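Local structure of SAM-dependent methyltransferase (Anabaena variabilis ATCC 29413, 3GGD) at residues Arg41-Asp46 with Thr71-Gln76; Pro48-Leu53 with Ala158-Glu163; Ile93-Asn98 with Ile103-Leu108. The protein probably transfers a methyl group from S-adenosyl-L-methionine to an acceptor, and binds the product S-adenosyl-L-homocysteine. One frame throughout, in Å; residues are numbered along the deposited sequence. Where two conformers were deposited one is given.

Contact 1. Residues Arg41-Asp46 with Thr71-Gln76; sequences RAVVVD and TKFLSQ. With EDO (1,2-ethanediol), chain L; EDO (1,2-ethanediol), chain M.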
loop_
_atom_site.group_PDB
_atom_site.type_symbol
_atom_site.label_atom_id
_atom_site.label_comp_id
_atom_site.label_asym_id
_atom_site.label_seq_id
_atom_site.Cartn_x
_atom_site.Cartn_y
_atom_site.Cartn_z
ATOM N N ARG A 41 -11.887 -8.606 -4.697
ATOM C CA ARG A 41 -10.870 -8.509 -5.752
ATOM C C ARG A 41 -9.541 -7.995 -5.166
ATOM O O ARG A 41 -8.620 -7.678 -5.915
ATOM C CB ARG A 41 -11.295 -7.464 -6.813
ATOM C CG ARG A 41 -12.548 -7.753 -7.524
ATOM C CD ARG A 41 -12.757 -6.859 -8.750
ATOM N NE ARG A 41 -13.052 -5.441 -8.493
ATOM C CZ ARG A 41 -12.395 -4.388 -9.019
ATOM N NH1 ARG A 41 -11.341 -4.522 -9.860
ATOM N NH2 ARG A 41 -12.829 -3.160 -8.715
ATOM N N ALA A 42 -9.473 -7.819 -3.845
ATOM C CA ALA A 42 -8.315 -7.220 -3.224
ATOM C C ALA A 42 -7.813 -8.139 -2.085
ATOM O O ALA A 42 -7.205 -9.188 -2.349
ATOM C CB ALA A 42 -8.652 -5.809 -2.750
ATOM N N VAL A 43 -8.075 -7.780 -0.833
ATOM C CA VAL A 43 -7.581 -8.587 0.286
ATOM C C VAL A 43 -8.052 -10.079 0.319
ATOM O O VAL A 43 -7.346 -10.961 0.832
ATOM C CB VAL A 43 -7.866 -7.868 1.665
ATOM C CG1 VAL A 43 -9.391 -7.837 1.951
ATOM C CG2 VAL A 43 -6.994 -8.503 2.819
ATOM N N VAL A 44 -9.220 -10.368 -0.243
ATOM C CA VAL A 44 -9.685 -11.745 -0.350
ATOM C C VAL A 44 -8.742 -12.573 -1.241
ATOM O O VAL A 44 -8.493 -13.786 -0.991
ATOM C CB VAL A 44 -11.108 -11.807 -0.911
ATOM C CG1 VAL A 44 -11.459 -13.233 -1.440
ATOM C CG2 VAL A 44 -12.079 -11.335 0.123
ATOM N N VAL A 45 -8.216 -11.920 -2.275
ATOM C CA VAL A 45 -7.215 -12.555 -3.164
ATOM C C VAL A 45 -5.855 -12.679 -2.456
ATOM O O VAL A 45 -5.172 -13.702 -2.548
ATOM C CB VAL A 45 -7.065 -11.745 -4.482
ATOM C CG1 VAL A 45 -5.825 -12.216 -5.295
ATOM C CG2 VAL A 45 -8.372 -11.848 -5.294
ATOM N N ASP A 46 -5.501 -11.667 -1.679
ATOM C CA ASP A 46 -4.219 -11.672 -0.940
ATOM C C ASP A 46 -4.117 -12.699 0.213
ATOM O O ASP A 46 -3.074 -13.357 0.374
ATOM C CB ASP A 46 -3.954 -10.289 -0.331
ATOM C CG ASP A 46 -3.880 -9.171 -1.403
ATOM O OD1 ASP A 46 -3.291 -9.429 -2.479
ATOM O OD2 ASP A 46 -4.382 -8.063 -1.131
ATOM N N THR A 71 -8.682 -3.177 5.726
ATOM C CA THR A 71 -8.480 -3.284 7.155
ATOM C C THR A 71 -9.681 -3.904 7.841
ATOM O O THR A 71 -9.542 -4.795 8.685
ATOM C CB THR A 71 -8.206 -1.884 7.766
ATOM O OG1 THR A 71 -7.355 -1.133 6.884
ATOM C CG2 THR A 71 -7.562 -1.994 9.165
ATOM N N LYS A 72 -10.865 -3.441 7.479
ATOM C CA LYS A 72 -12.094 -4.002 8.039
ATOM C C LYS A 72 -12.201 -5.533 7.826
ATOM O O LYS A 72 -12.567 -6.282 8.738
ATOM C CB LYS A 72 -13.265 -3.284 7.401
ATOM C CG LYS A 72 -14.707 -3.724 7.840
ATOM C CD LYS A 72 -14.949 -3.531 9.313
ATOM C CE LYS A 72 -16.453 -3.659 9.643
ATOM N NZ LYS A 72 -16.561 -3.762 11.112
ATOM N N PHE A 73 -11.908 -5.992 6.611
ATOM C CA PHE A 73 -11.908 -7.408 6.340
ATOM C C PHE A 73 -10.847 -8.140 7.201
ATOM O O PHE A 73 -11.122 -9.159 7.835
ATOM C CB PHE A 73 -11.743 -7.645 4.827
ATOM C CG PHE A 73 -11.512 -9.081 4.447
ATOM C CD1 PHE A 73 -10.234 -9.653 4.569
ATOM C CD2 PHE A 73 -12.545 -9.863 3.978
ATOM C CE1 PHE A 73 -10.009 -10.973 4.215
ATOM C CE2 PHE A 73 -12.312 -11.189 3.617
ATOM C CZ PHE A 73 -11.052 -11.730 3.739
ATOM N N LEU A 74 -9.630 -7.627 7.220
ATOM C CA LEU A 74 -8.589 -8.239 8.028
ATOM C C LEU A 74 -9.053 -8.416 9.481
ATOM O O LEU A 74 -8.779 -9.428 10.119
ATOM C CB LEU A 74 -7.304 -7.385 7.983
ATOM C CG LEU A 74 -6.568 -7.415 6.641
ATOM C CD1 LEU A 74 -5.399 -6.406 6.646
ATOM C CD2 LEU A 74 -6.075 -8.864 6.275
ATOM N N SER A 75 -9.803 -7.435 9.990
ATOM C CA SER A 75 -10.206 -7.452 11.394
ATOM C C SER A 75 -11.209 -8.549 11.652
ATOM O O SER A 75 -11.406 -8.946 12.785
ATOM C CB SER A 75 -10.792 -6.099 11.816
ATOM O OG SER A 75 -12.140 -5.949 11.402
ATOM N N GLN A 76 -11.883 -9.021 10.614
ATOM C CA GLN A 76 -12.865 -10.125 10.776
ATOM C C GLN A 76 -12.127 -11.473 10.925
ATOM O O GLN A 76 -12.639 -12.413 11.475
ATOM C CB GLN A 76 -13.879 -10.089 9.620
ATOM C CG GLN A 76 -14.813 -8.855 9.763
ATOM C CD GLN A 76 -15.397 -8.282 8.436
ATOM O OE1 GLN A 76 -14.817 -8.450 7.346
ATOM N NE2 GLN A 76 -16.547 -7.568 8.543
HETATM C C1 EDO L . -5.134 -6.967 -5.970
HETATM O O1 EDO L . -6.247 -6.055 -5.986
HETATM C C2 EDO L . -4.964 -7.677 -4.597
HETATM O O2 EDO L . -4.996 -6.779 -3.445
HETATM C C1 EDO M . -9.765 -16.594 -2.207
HETATM O O1 EDO M . -8.619 -15.934 -2.772
HETATM C C2 EDO M . -9.962 -17.967 -2.854
HETATM O O2 EDO M . -9.008 -18.928 -2.405
#
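Val43 and Val44 of helix 43-50 pack against Phe73 and Leu74 of helix 69-77. Both helices belong to the Rossmann-like fold of a class I SAM-dependent methyltransferase. The contact is apolar. Val43 CG1 approaches the Phe73 ring obliquely, 3.3 Å from Phe73 CD1. It also touches CG and CB of that residue, so the methyl sits beside the root of the ring. CG1 lies between the backbone N and the carbonyl carbon of Val43 (chi1 68°), and this leaves CG2 to turn toward Leu74. Val43 CG2 meets Leu74 CD2 at 3.6 Å. The far end of the ring belongs to Val44. Val44 CG2 is 3.5 Å from Phe73 CE2 and close to CZ as well. The two valines thus share one ring, Val43 along its CD1 side and Val44 by CE2 and CZ. The Phe73 side chain swings its CG opposite the backbone N (chi1 171°), which carries the ring to helix 43-50. Without the ring, as with an alanine here, Val43 CG1 and Val44 CG2 would probably lose their common partner, and a gap would open between the helices.

Further out, Phe77 meets the Phe73 ring from the same helix, and Tyr129 of strand 127-131 touches both Val43 and Leu74. Ala42 is the N-cap residue of helix 43-50, and Gln70 OE1 bonds to Val43 N in its first turn. The side chain of Val43 lies about 8 Å from the bound S-adenosyl-L-homocysteine, so the contact is near the cofactor pocket. The 1,2-ethanediol of chain L, probably from the crystallisation liquor, bridges the start of this helix: its O1 bonds to Arg41 O at 2.9 Å, and its O2 to Asp46 OD2 at 2.7 Å.

Contact 2. Residues Pro48-Leu53 with Ala158-Glu163; sequences PRFELL and AMYLIE. With SO4 (sulfate ion), chain J.
Phe50 and Arg49 of helix 43-50 lie against Tyr160 of strand 158-164. This is helix-on-sheet packing in the Rossmann-like methyltransferase fold. The tight part is aromatic. Phe50 CD2 comes within 3.4 Å of Tyr160 CG and also touches Tyr160 CB. The ring planes are 29° apart and slid past each other, with centroids 5.1 Å apart, so the rings barely overlap. Phe50 meets the root of the tyrosine, not its hydroxyl end. Val241 of strand 237-244 touches both aromatic side chains.

Arg49 makes the looser, partly exposed side. Its CB and CD cross the Tyr160 ring obliquely near CE1. From CG to NE the chain is extended, which carries the guanidinium to the hydroxyl. Arg49 NH1 donates a hydrogen bond to Tyr160 OH at 3.0 Å (154° at the hydrogen), close to the guanidinium plane. The same hydroxyl bonds to Asp46 OD1, so two residues of one helix hold it. Trp239 adds a cation-pi contact to Arg49. The other edge of the guanidinium faces a sulfate ion, probably from the crystallisation liquor. Arg49 NE bonds to sulfate O1 at 3.1 Å, and Arg49 NH2 points almost straight at sulfate O2, 3.0 Å away (179° at the hydrogen).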
loop_
_atom_site.group_PDB
_atom_site.type_symbol
_atom_site.label_atom_id
_atom_site.label_comp_id
_atom_site.label_asym_id
_atom_site.label_seq_id
_atom_site.Cartn_x
_atom_site.Cartn_y
_atom_site.Cartn_z
ATOM N N PRO A 48 -5.101 -15.787 1.161
ATOM C CA PRO A 48 -4.533 -17.129 1.057
ATOM C C PRO A 48 -3.000 -17.179 0.866
ATOM O O PRO A 48 -2.360 -18.171 1.220
ATOM C CB PRO A 48 -5.261 -17.736 -0.140
ATOM C CG PRO A 48 -6.480 -16.903 -0.334
ATOM C CD PRO A 48 -6.110 -15.533 0.132
ATOM N N ARG A 49 -2.413 -16.119 0.342
ATOM C CA ARG A 49 -0.958 -16.109 0.083
ATOM C C ARG A 49 -0.135 -15.989 1.351
ATOM O O ARG A 49 1.040 -16.295 1.337
ATOM C CB ARG A 49 -0.604 -14.955 -0.864
ATOM C CG ARG A 49 -1.226 -15.086 -2.260
ATOM C CD ARG A 49 -1.167 -13.793 -3.026
ATOM N NE ARG A 49 -1.706 -13.962 -4.378
ATOM C CZ ARG A 49 -1.866 -12.975 -5.251
ATOM N NH1 ARG A 49 -1.527 -11.738 -4.957
ATOM N NH2 ARG A 49 -2.370 -13.219 -6.445
ATOM N N PHE A 50 -0.734 -15.504 2.441
ATOM C CA PHE A 50 -0.001 -15.357 3.705
ATOM C C PHE A 50 -0.635 -15.900 4.993
ATOM O O PHE A 50 0.059 -16.022 6.012
ATOM C CB PHE A 50 0.378 -13.910 3.920
ATOM C CG PHE A 50 -0.773 -12.962 4.144
ATOM C CD1 PHE A 50 -1.207 -12.660 5.433
ATOM C CD2 PHE A 50 -1.319 -12.262 3.091
ATOM C CE1 PHE A 50 -2.223 -11.744 5.648
ATOM C CE2 PHE A 50 -2.326 -11.349 3.306
ATOM C CZ PHE A 50 -2.783 -11.086 4.582
ATOM N N GLU A 51 -1.919 -16.252 4.971
ATOM C CA GLU A 51 -2.564 -16.651 6.197
ATOM C C GLU A 51 -1.978 -17.896 6.868
ATOM O O GLU A 51 -2.108 -18.053 8.080
ATOM C CB GLU A 51 -4.085 -16.845 5.987
ATOM C CG GLU A 51 -4.460 -17.955 5.040
ATOM C CD GLU A 51 -5.960 -18.040 4.828
ATOM O OE1 GLU A 51 -6.686 -17.903 5.814
ATOM O OE2 GLU A 51 -6.423 -18.293 3.711
ATOM N N LEU A 52 -1.413 -18.824 6.099
ATOM C CA LEU A 52 -0.840 -19.998 6.720
ATOM C C LEU A 52 0.593 -19.696 7.140
ATOM O O LEU A 52 1.221 -20.542 7.762
ATOM C CB LEU A 52 -0.849 -21.185 5.766
ATOM C CG LEU A 52 -2.222 -21.539 5.173
ATOM C CD1 LEU A 52 -2.131 -22.785 4.304
ATOM C CD2 LEU A 52 -3.201 -21.759 6.309
ATOM N N LEU A 53 1.119 -18.516 6.804
ATOM C CA LEU A 53 2.510 -18.201 7.149
ATOM C C LEU A 53 2.632 -17.237 8.326
ATOM O O LEU A 53 3.698 -17.118 8.877
ATOM C CB LEU A 53 3.247 -17.618 5.935
ATOM C CG LEU A 53 3.308 -18.484 4.678
ATOM C CD1 LEU A 53 3.907 -17.756 3.465
ATOM C CD2 LEU A 53 4.038 -19.820 4.985
ATOM N N ALA A 158 6.106 -11.321 9.973
ATOM C CA ALA A 158 6.200 -11.542 8.528
ATOM C C ALA A 158 5.368 -10.452 7.850
ATOM O O ALA A 158 4.418 -9.918 8.434
ATOM C CB ALA A 158 5.722 -12.973 8.092
HETATM N N MSE A 159 5.754 -10.118 6.617
HETATM C CA MSE A 159 5.089 -9.091 5.840
HETATM C C MSE A 159 4.663 -9.644 4.509
HETATM O O MSE A 159 5.481 -10.218 3.787
HETATM C CB MSE A 159 6.007 -7.888 5.557
HETATM C CG MSE A 159 5.388 -6.932 4.597
HETATM SE SE MSE A 159 6.220 -5.179 4.514
HETATM C CE MSE A 159 8.044 -5.681 4.032
ATOM N N TYR A 160 3.390 -9.433 4.188
ATOM C CA TYR A 160 2.917 -9.622 2.842
ATOM C C TYR A 160 2.786 -8.227 2.235
ATOM O O TYR A 160 2.160 -7.346 2.832
ATOM C CB TYR A 160 1.525 -10.259 2.800
ATOM C CG TYR A 160 0.911 -10.285 1.379
ATOM C CD1 TYR A 160 1.198 -11.310 0.486
ATOM C CD2 TYR A 160 0.037 -9.284 0.951
ATOM C CE1 TYR A 160 0.607 -11.350 -0.781
ATOM C CE2 TYR A 160 -0.546 -9.303 -0.320
ATOM C CZ TYR A 160 -0.249 -10.342 -1.174
ATOM O OH TYR A 160 -0.868 -10.372 -2.388
ATOM N N LEU A 161 3.389 -8.032 1.070
ATOM C CA LEU A 161 3.179 -6.795 0.317
ATOM C C LEU A 161 2.846 -7.104 -1.152
ATOM O O LEU A 161 3.292 -8.105 -1.718
ATOM C CB LEU A 161 4.365 -5.843 0.390
ATOM C CG LEU A 161 5.668 -6.162 -0.383
ATOM C CD1 LEU A 161 6.581 -4.857 -0.393
ATOM C CD2 LEU A 161 6.392 -7.336 0.209
ATOM N N ILE A 162 1.989 -6.252 -1.716
ATOM C CA ILE A 162 1.615 -6.318 -3.129
ATOM C C ILE A 162 1.740 -4.873 -3.653
ATOM O O ILE A 162 1.258 -3.915 -3.044
ATOM C CB ILE A 162 0.229 -6.975 -3.345
ATOM C CG1 ILE A 162 -0.055 -7.073 -4.858
ATOM C CG2 ILE A 162 -0.907 -6.222 -2.515
ATOM C CD1 ILE A 162 -1.375 -7.800 -5.262
ATOM N N GLU A 163 2.482 -4.743 -4.744
ATOM C CA GLU A 163 2.862 -3.463 -5.300
ATOM C C GLU A 163 2.658 -3.495 -6.811
ATOM O O GLU A 163 2.468 -4.556 -7.391
ATOM C CB GLU A 163 4.354 -3.211 -4.984
ATOM C CG GLU A 163 4.650 -3.086 -3.497
ATOM C CD GLU A 163 3.991 -1.882 -2.856
ATOM O OE1 GLU A 163 3.753 -0.883 -3.591
ATOM O OE2 GLU A 163 3.669 -1.949 -1.624
HETATM S S SO4 J . -2.317 -16.975 -6.375
HETATM O O1 SO4 J . -2.558 -16.842 -4.933
HETATM O O2 SO4 J . -3.138 -16.036 -7.160
HETATM O O3 SO4 J . -2.737 -18.329 -6.737
HETATM O O4 SO4 J . -0.896 -16.838 -6.703
#

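Contact 3. Residues Ile93-Asn98 with Ile103-Leu108; sequences IAAKEN and ISYRLL. With EDO (1,2-ethanediol), chain S; SO4 (sulfate ion), chain H.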
loop_
_atom_site.group_PDB
_atom_site.type_symbol
_atom_site.label_atom_id
_atom_site.label_comp_id
_atom_site.label_asym_id
_atom_site.label_seq_id
_atom_site.Cartn_x
_atom_site.Cartn_y
_atom_site.Cartn_z
ATOM N N ILE A 93 -11.676 9.088 7.276
ATOM C CA ILE A 93 -12.582 8.237 6.489
ATOM C C ILE A 93 -12.650 6.803 7.093
ATOM O O ILE A 93 -13.737 6.261 7.321
ATOM C CB ILE A 93 -12.198 8.141 4.991
ATOM C CG1 ILE A 93 -12.134 9.539 4.319
ATOM C CG2 ILE A 93 -13.218 7.257 4.263
ATOM C CD1 ILE A 93 -11.401 9.616 2.955
ATOM N N ALA A 94 -11.490 6.215 7.357
ATOM C CA ALA A 94 -11.399 4.875 7.933
ATOM C C ALA A 94 -12.198 4.748 9.238
ATOM O O ALA A 94 -12.954 3.802 9.424
ATOM C CB ALA A 94 -9.912 4.487 8.188
ATOM N N ALA A 95 -12.001 5.691 10.154
ATOM C CA ALA A 95 -12.622 5.610 11.453
ATOM C C ALA A 95 -14.118 5.819 11.344
ATOM O O ALA A 95 -14.835 5.494 12.263
ATOM C CB ALA A 95 -12.000 6.605 12.457
ATOM N N LYS A 96 -14.608 6.312 10.232
ATOM C CA LYS A 96 -16.024 6.492 10.085
ATOM C C LYS A 96 -16.660 5.334 9.343
ATOM O O LYS A 96 -17.758 4.906 9.681
ATOM C CB LYS A 96 -16.297 7.756 9.270
ATOM C CG LYS A 96 -17.764 8.146 9.231
ATOM C CD LYS A 96 -18.040 9.038 8.007
ATOM N N GLU A 97 -15.996 4.866 8.297
ATOM C CA GLU A 97 -16.577 3.878 7.428
ATOM C C GLU A 97 -16.160 2.458 7.747
ATOM O O GLU A 97 -16.834 1.546 7.335
ATOM C CB GLU A 97 -16.182 4.154 5.969
ATOM C CG GLU A 97 -16.523 5.534 5.420
ATOM C CD GLU A 97 -18.008 5.909 5.605
ATOM O OE1 GLU A 97 -18.866 4.992 5.568
ATOM O OE2 GLU A 97 -18.313 7.118 5.794
ATOM N N ASN A 98 -15.054 2.259 8.458
ATOM C CA ASN A 98 -14.483 0.926 8.624
ATOM C C ASN A 98 -13.943 0.672 10.030
ATOM O O ASN A 98 -12.803 0.243 10.206
ATOM C CB ASN A 98 -13.361 0.762 7.591
ATOM C CG ASN A 98 -13.890 0.603 6.170
ATOM O OD1 ASN A 98 -14.648 -0.329 5.894
ATOM N ND2 ASN A 98 -13.462 1.490 5.250
ATOM N N ILE A 103 -10.023 -3.011 15.804
ATOM C CA ILE A 103 -9.169 -2.185 14.967
ATOM C C ILE A 103 -8.794 -0.886 15.694
ATOM O O ILE A 103 -9.659 -0.233 16.254
ATOM C CB ILE A 103 -9.853 -1.709 13.667
ATOM C CG1 ILE A 103 -10.182 -2.884 12.732
ATOM C CG2 ILE A 103 -8.924 -0.716 12.921
ATOM C CD1 ILE A 103 -11.088 -2.495 11.489
ATOM N N SER A 104 -7.515 -0.545 15.682
ATOM C CA SER A 104 -7.059 0.775 16.090
ATOM C C SER A 104 -6.452 1.446 14.863
ATOM O O SER A 104 -5.698 0.827 14.120
ATOM C CB SER A 104 -6.020 0.691 17.192
ATOM O OG SER A 104 -6.562 0.060 18.334
ATOM N N TYR A 105 -6.842 2.683 14.608
ATOM C CA TYR A 105 -6.236 3.474 13.534
ATOM C C TYR A 105 -5.282 4.451 14.183
ATOM O O TYR A 105 -5.650 5.116 15.131
ATOM C CB TYR A 105 -7.264 4.229 12.717
ATOM C CG TYR A 105 -8.079 3.311 11.828
ATOM C CD1 TYR A 105 -7.489 2.680 10.745
ATOM C CD2 TYR A 105 -9.418 3.093 12.071
ATOM C CE1 TYR A 105 -8.215 1.830 9.926
ATOM C CE2 TYR A 105 -10.174 2.255 11.242
ATOM C CZ TYR A 105 -9.564 1.628 10.187
ATOM O OH TYR A 105 -10.282 0.813 9.391
ATOM N N ARG A 106 -4.082 4.578 13.648
ATOM C CA ARG A 106 -3.093 5.448 14.249
ATOM C C ARG A 106 -2.224 6.113 13.178
ATOM O O ARG A 106 -1.861 5.485 12.172
ATOM C CB ARG A 106 -2.257 4.616 15.209
ATOM C CG ARG A 106 -1.088 5.322 15.781
ATOM C CD ARG A 106 -0.691 4.612 17.069
ATOM N NE ARG A 106 0.537 5.158 17.647
ATOM C CZ ARG A 106 1.068 4.731 18.782
ATOM N NH1 ARG A 106 0.469 3.760 19.459
ATOM N NH2 ARG A 106 2.209 5.262 19.219
ATOM N N LEU A 107 -1.917 7.389 13.395
ATOM C CA LEU A 107 -1.081 8.148 12.483
ATOM C C LEU A 107 0.331 7.607 12.559
ATOM O O LEU A 107 0.825 7.300 13.633
ATOM C CB LEU A 107 -1.053 9.633 12.856
ATOM C CG LEU A 107 -2.283 10.497 12.558
ATOM C CD1 LEU A 107 -2.130 11.834 13.247
ATOM C CD2 LEU A 107 -2.498 10.677 11.054
ATOM N N LEU A 108 0.950 7.426 11.404
ATOM C CA LEU A 108 2.377 7.089 11.351
ATOM C C LEU A 108 2.929 7.423 9.979
ATOM O O LEU A 108 2.301 7.137 8.947
ATOM C CB LEU A 108 2.669 5.603 11.697
ATOM C CG LEU A 108 4.149 5.128 11.594
ATOM C CD1 LEU A 108 4.549 4.160 12.757
ATOM C CD2 LEU A 108 4.412 4.478 10.271
HETATM C C1 EDO S . 4.257 6.724 16.642
HETATM O O1 EDO S . 4.408 7.585 17.761
HETATM C C2 EDO S . 3.363 7.475 15.647
HETATM O O2 EDO S . 2.034 6.935 15.717
HETATM S S SO4 H . -1.787 1.260 19.208
HETATM O O1 SO4 H . -2.239 -0.046 19.708
HETATM O O2 SO4 H . -2.570 1.749 18.076
HETATM O O3 SO4 H . -0.388 1.122 18.831
HETATM O O4 SO4 H . -1.907 2.261 20.268
#
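Ile103 opens strand 103-107 by placing its CD1 3.5 Å from the carbonyl oxygen of Asn98, just past the end of helix 88-97. Its CG2 lies over one face of the Tyr105 ring. Tyr105, two residues on, carries most of the contact. Ala94 CB sits over the opposite face in a CH-pi contact, 3.6 Å from the ring centroid and 17° off the normal. The ring is therefore held between a methyl of its own strand and one of the helix. With CG beside the backbone N (chi1 -72°), the ring reaches across to the helix end. Tyr105 OH donates to Asn98 O at 2.7 Å, tilted 31° from the carbonyl plane. The Asn98 oxygen lies at the ring's edge. The Asn98 amide turns elsewhere, its ND2 bonding to Asn67 O.

Arg106 makes no contact with 93-98. Its NH1 forms a salt bridge with Glu122. Leu108, past the strand, touches the bound S-adenosyl-L-homocysteine.

The two segments belong to the beta-alpha-beta unit made of strand 81-85, helix 88-97 and strand 103-107. Strand 103-107 is an outermost strand of the sheet and pairs with strand 81-85. Helix 69-77 touches Asn98, Ile103 and Tyr105, while helix 113-123 packs on Arg106 and Leu108.

Overall arrangement
The three contacts attach helices to one mixed sheet or to each other. Contacts 1 and 2 share helix 43-50, and their centres are about 11 Å apart. They touch through Asp46 and Tyr160. Contact 3 lies about 15 Å from contact 1, centre to centre, and Ser75 and Lys72 of helix 69-77 pack on Ile103. Contacts 2 and 3 do not touch; their centres are about 22 Å apart, but strands 158-164 and 103-107 belong to the same sheet. Along the chain, segments of contacts 1 and 2 alternate, contact 1 closes before contact 3 opens, and contact 2 spans contact 3. Helices 43-50 and 69-77 thus pack together and on one sheet, near the S-adenosyl-L-homocysteine site.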